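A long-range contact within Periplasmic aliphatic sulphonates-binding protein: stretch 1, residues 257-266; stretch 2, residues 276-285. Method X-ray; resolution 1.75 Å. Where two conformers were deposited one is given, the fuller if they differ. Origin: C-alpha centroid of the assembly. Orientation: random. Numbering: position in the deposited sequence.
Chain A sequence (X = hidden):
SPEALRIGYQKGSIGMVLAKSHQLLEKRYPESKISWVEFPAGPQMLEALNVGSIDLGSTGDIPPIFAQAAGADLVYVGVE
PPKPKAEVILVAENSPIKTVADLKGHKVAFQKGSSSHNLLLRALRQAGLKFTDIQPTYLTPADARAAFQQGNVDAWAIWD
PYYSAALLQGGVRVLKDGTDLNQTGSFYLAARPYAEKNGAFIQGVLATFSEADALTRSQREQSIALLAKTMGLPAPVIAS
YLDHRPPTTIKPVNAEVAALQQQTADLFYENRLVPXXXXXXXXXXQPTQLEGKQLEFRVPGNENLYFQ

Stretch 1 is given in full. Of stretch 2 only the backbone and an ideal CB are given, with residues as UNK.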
# COMPACT_ATOMS: atom_id res chain seq x y z
N VAL A 257 -12.68 -4.58 -7.48
CA VAL A 257 -11.47 -3.81 -7.10
C VAL A 257 -10.79 -3.33 -8.39
O VAL A 257 -10.32 -2.19 -8.51
CB VAL A 257 -10.54 -4.65 -6.22
CG1 VAL A 257 -9.23 -3.93 -6.02
CG2 VAL A 257 -11.22 -4.92 -4.83
N ALA A 258 -10.74 -4.22 -9.39
CA ALA A 258 -10.12 -3.85 -10.65
C ALA A 258 -10.76 -2.61 -11.23
O ALA A 258 -10.05 -1.76 -11.75
CB ALA A 258 -10.24 -4.99 -11.67
N ALA A 259 -12.10 -2.58 -11.23
CA ALA A 259 -12.85 -1.46 -11.75
C ALA A 259 -12.56 -0.19 -10.97
O ALA A 259 -12.47 0.90 -11.57
CB ALA A 259 -14.37 -1.75 -11.75
N LEU A 260 -12.43 -0.30 -9.64
CA LEU A 260 -12.09 0.92 -8.84
C LEU A 260 -10.69 1.40 -9.19
O LEU A 260 -10.45 2.61 -9.29
CB LEU A 260 -12.18 0.72 -7.32
CG LEU A 260 -13.58 0.37 -6.84
CD1 LEU A 260 -13.51 -0.28 -5.45
CD2 LEU A 260 -14.45 1.65 -6.83
N GLN A 261 -9.77 0.45 -9.35
CA GLN A 261 -8.37 0.84 -9.68
C GLN A 261 -8.37 1.45 -11.08
O GLN A 261 -7.62 2.41 -11.34
CB GLN A 261 -7.41 -0.35 -9.56
CG GLN A 261 -5.94 -0.06 -9.83
CD GLN A 261 -5.26 0.77 -8.79
OE1 GLN A 261 -5.89 1.36 -7.90
NE2 GLN A 261 -3.95 0.77 -8.84
N GLN A 262 -9.22 0.93 -11.98
CA GLN A 262 -9.26 1.49 -13.35
C GLN A 262 -9.74 2.93 -13.31
O GLN A 262 -9.17 3.80 -14.01
CB GLN A 262 -10.15 0.66 -14.30
CG GLN A 262 -10.08 1.13 -15.79
CD GLN A 262 -8.68 1.00 -16.35
OE1 GLN A 262 -8.16 -0.11 -16.49
NE2 GLN A 262 -8.04 2.14 -16.67
N GLN A 263 -10.77 3.20 -12.48
CA GLN A 263 -11.30 4.55 -12.31
C GLN A 263 -10.17 5.52 -11.90
O GLN A 263 -10.03 6.63 -12.44
CB GLN A 263 -12.43 4.58 -11.25
CG GLN A 263 -13.87 4.23 -11.72
CD GLN A 263 -14.79 3.81 -10.56
OE1 GLN A 263 -14.75 4.38 -9.47
NE2 GLN A 263 -15.61 2.79 -10.80
N THR A 264 -9.36 5.11 -10.92
CA THR A 264 -8.28 5.98 -10.45
C THR A 264 -7.22 6.19 -11.55
O THR A 264 -6.67 7.30 -11.73
CB THR A 264 -7.61 5.40 -9.18
OG1 THR A 264 -8.64 5.23 -8.18
CG2 THR A 264 -6.52 6.36 -8.66
N ALA A 265 -6.90 5.12 -12.27
CA ALA A 265 -5.95 5.26 -13.39
C ALA A 265 -6.50 6.25 -14.41
O ALA A 265 -5.76 7.13 -14.87
CB ALA A 265 -5.64 3.94 -14.04
N ASP A 266 -7.79 6.15 -14.70
CA ASP A 266 -8.41 7.12 -15.62
C ASP A 266 -8.33 8.54 -15.10
O ASP A 266 -7.92 9.44 -15.84
CB ASP A 266 -9.85 6.76 -15.96
CG ASP A 266 -9.99 5.39 -16.62
OD1 ASP A 266 -9.00 4.82 -17.13
OD2 ASP A 266 -11.13 4.87 -16.59
N UNK A 276 -0.22 7.93 -19.97
CA UNK A 276 -0.97 6.90 -20.72
C UNK A 276 -2.15 6.39 -19.93
O UNK A 276 -2.13 6.34 -18.71
CB UNK A 276 -0.06 5.73 -21.09
N UNK A 277 -3.20 6.01 -20.65
CA UNK A 277 -4.28 5.24 -20.05
C UNK A 277 -3.69 3.85 -19.82
O UNK A 277 -2.81 3.42 -20.57
CB UNK A 277 -5.53 5.20 -20.93
N UNK A 278 -4.06 3.18 -18.75
CA UNK A 278 -3.52 1.83 -18.52
C UNK A 278 -4.70 0.84 -18.61
O UNK A 278 -5.83 1.21 -18.32
CB UNK A 278 -2.81 1.73 -17.17
N UNK A 279 -4.43 -0.40 -18.99
CA UNK A 279 -5.45 -1.43 -18.92
C UNK A 279 -5.24 -2.18 -17.60
O UNK A 279 -4.50 -3.17 -17.57
CB UNK A 279 -5.38 -2.37 -20.12
N UNK A 280 -5.85 -1.73 -16.50
CA UNK A 280 -5.53 -2.33 -15.20
C UNK A 280 -5.81 -3.84 -15.17
O UNK A 280 -5.03 -4.60 -14.58
CB UNK A 280 -6.33 -1.64 -14.10
N UNK A 281 -6.90 -4.27 -15.82
CA UNK A 281 -7.24 -5.67 -15.78
C UNK A 281 -6.18 -6.58 -16.39
O UNK A 281 -6.05 -7.71 -15.95
CB UNK A 281 -8.57 -5.88 -16.50
N UNK A 282 -5.41 -6.09 -17.36
CA UNK A 282 -4.32 -6.87 -17.99
C UNK A 282 -3.20 -7.18 -16.97
O UNK A 282 -2.44 -8.16 -17.13
CB UNK A 282 -3.74 -6.10 -19.18
N UNK A 283 -3.11 -6.35 -15.92
CA UNK A 283 -2.08 -6.45 -14.89
C UNK A 283 -2.55 -7.22 -13.65
O UNK A 283 -1.81 -7.28 -12.68
CB UNK A 283 -1.63 -5.05 -14.48
N UNK A 284 -3.76 -7.78 -13.67
CA UNK A 284 -4.27 -8.56 -12.54
C UNK A 284 -3.81 -10.02 -12.68
O UNK A 284 -4.01 -10.64 -13.73
CB UNK A 284 -5.80 -8.48 -12.47
N UNK A 285 -3.11 -10.53 -11.66
CA UNK A 285 -2.70 -11.93 -11.64
C UNK A 285 -3.85 -12.79 -11.16
O UNK A 285 -4.42 -12.54 -10.07
CB UNK A 285 -1.47 -12.13 -10.75

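Stretch 1 is a continuous helix, and the face it turns to stretch 2 carries Ala-258, Gln-261, Gln-262 and Ala-265, with Asp-266 at the end of the row. The backbones come closest at Gln-262, whose CA lies 5.7 Å from the CA of position 280.

At position 276 the ideal CB has nothing of the helix within 5.5 Å, so stretch 1 sets no preference. The residue is Lys-276, whose side chain stays clear of the helix; its carbonyl O accepts from a water (2.7 Å) that also donates to Ala-265 O (3.1 Å).

Position 277 has extended backbone angles, and its CB points sideways, 5.2 Å from Asp-266 OD1. A carboxylate at that range favours a long basic chain, lysine or arginine, although a polar donor could also serve. It is Lys-277, which closes a salt bridge from NZ to Asp-266 OD1 at 2.8 Å. The same OD1 accepts from Gln-262 NE2 at 2.9 Å, so the acid ties the lysine to the glutamine one turn earlier in the helix.

Position 278 is also extended. Its carbonyl O already receives Gln-262 NE2 at 2.9 Å, a bond available to any residue. The CB, sideways, lies 4.8 Å from Ala-265 CB, which suits a modest apolar side chain such as valine, though threonine or alanine would be tolerable. Val-278 occupies it, its CB 4.7 Å from Ala-265 CB, the nearest approach of the side chain.

The CB of position 279 points away, 5.1 Å from Gln-262 OE1, and many polar residues would do. Asp-279 bends its end back: OD1 accepts from a water at 3.0 Å, and that water also donates to Gln-262 OE1 at 2.7 Å.

Position 280 opens the 3-10 segment, and its CB points toward the helix. Its backbone N donates to Gln-262 OE1 at 2.8 Å, so proline is disfavoured, and its CB lies 3.4 Å from Gln-262 OE1, 4.4 Å from Ala-258 O and 4.6 Å from Gln-261 CG, with Ala-265 CB farther off. An aliphatic chain such as isoleucine, leucine, valine or methionine fits. Ile-280 places CG2 3.7 Å from Gln-261 CG and CG1 4.1 Å from Ala-265 CB.

At 281 the CB lies sideways, 5.2 Å from Ala-258 CB, and a long chain could run along the alanines; lysine, arginine, glutamine or methionine are all plausible. Arg-281 does so, with CG 3.9 Å from Ala-258 CB and NH2 3.6 Å from Ala-259 CB. One guanidinium face lies under Ala-259 N, while NH1 donates to the water shared with Gln-262 and Asp-279 (2.6 Å from NH1 to the water O).

Positions 282 and 283 are out of reach, so the helix leaves them free; Gln-282 and Arg-283 share a weak bond, NH1 of Arg-283 to OE1 of Gln-282 at 2.7 Å.

The CB at 284 points toward the helix from beyond 5.5 Å, so a longer apolar chain is needed to reach Ala-258. Ile-284 spans the gap, CD1 standing 3.2 Å from Ala-258 CB, a tight contact. Position 285 is beyond reach, and Trp-285 makes no contact here.

Stretch 2, residues 276-285: KKVDIRQRIW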
# COMPACT_ATOMS: atom_id res chain seq x y z
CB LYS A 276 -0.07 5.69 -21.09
CG LYS A 276 0.88 5.95 -22.28
CD LYS A 276 1.44 4.64 -22.92
CE LYS A 276 2.72 4.92 -23.72
NZ LYS A 276 2.48 5.66 -24.99
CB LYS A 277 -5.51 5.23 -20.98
CG LYS A 277 -6.84 5.25 -20.24
CD LYS A 277 -8.00 5.15 -21.21
CE LYS A 277 -9.35 4.98 -20.47
NZ LYS A 277 -9.50 3.69 -19.69
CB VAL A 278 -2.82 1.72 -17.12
CG1 VAL A 278 -2.18 0.31 -16.88
CG2 VAL A 278 -1.77 2.79 -16.98
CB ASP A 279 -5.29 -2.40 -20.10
CG ASP A 279 -6.38 -3.46 -20.16
OD1 ASP A 279 -7.24 -3.50 -19.24
OD2 ASP A 279 -6.40 -4.25 -21.13
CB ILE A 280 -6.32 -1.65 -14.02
CG1 ILE A 280 -5.86 -0.19 -13.87
CG2 ILE A 280 -6.22 -2.49 -12.65
CD1 ILE A 280 -4.39 -0.09 -13.52
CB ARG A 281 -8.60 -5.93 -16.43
CG ARG A 281 -9.75 -5.39 -15.55
CD ARG A 281 -10.97 -5.23 -16.41
NE ARG A 281 -12.10 -4.64 -15.71
CZ ARG A 281 -12.40 -3.34 -15.72
NH1 ARG A 281 -11.63 -2.46 -16.35
NH2 ARG A 281 -13.49 -2.93 -15.09
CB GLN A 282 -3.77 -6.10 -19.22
CG GLN A 282 -2.80 -6.86 -20.18
CD GLN A 282 -1.33 -6.94 -19.73
OE1 GLN A 282 -0.77 -6.03 -19.07
NE2 GLN A 282 -0.69 -8.05 -20.11
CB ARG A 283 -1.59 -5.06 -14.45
CG ARG A 283 -0.98 -4.20 -15.57
CD ARG A 283 0.29 -4.83 -16.16
NE ARG A 283 1.18 -3.79 -16.70
CZ ARG A 283 1.00 -3.16 -17.86
NH1 ARG A 283 -0.06 -3.42 -18.62
NH2 ARG A 283 1.88 -2.24 -18.27
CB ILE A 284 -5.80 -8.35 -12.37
CG1 ILE A 284 -6.02 -6.95 -11.79
CG2 ILE A 284 -6.38 -9.36 -11.39
CD1 ILE A 284 -7.42 -6.49 -11.80
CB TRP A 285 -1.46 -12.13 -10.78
CG TRP A 285 -0.96 -13.57 -10.67
CD1 TRP A 285 -0.47 -14.34 -11.67
CD2 TRP A 285 -0.91 -14.38 -9.48
NE1 TRP A 285 -0.12 -15.60 -11.19
CE2 TRP A 285 -0.37 -15.63 -9.84
CE3 TRP A 285 -1.27 -14.15 -8.13
CZ2 TRP A 285 -0.16 -16.68 -8.91
CZ3 TRP A 285 -1.07 -15.18 -7.18
CH2 TRP A 285 -0.53 -16.44 -7.58
O HOH W 1 -9.19 -2.54 -17.17
O HOH W 2 -3.56 5.70 -16.53
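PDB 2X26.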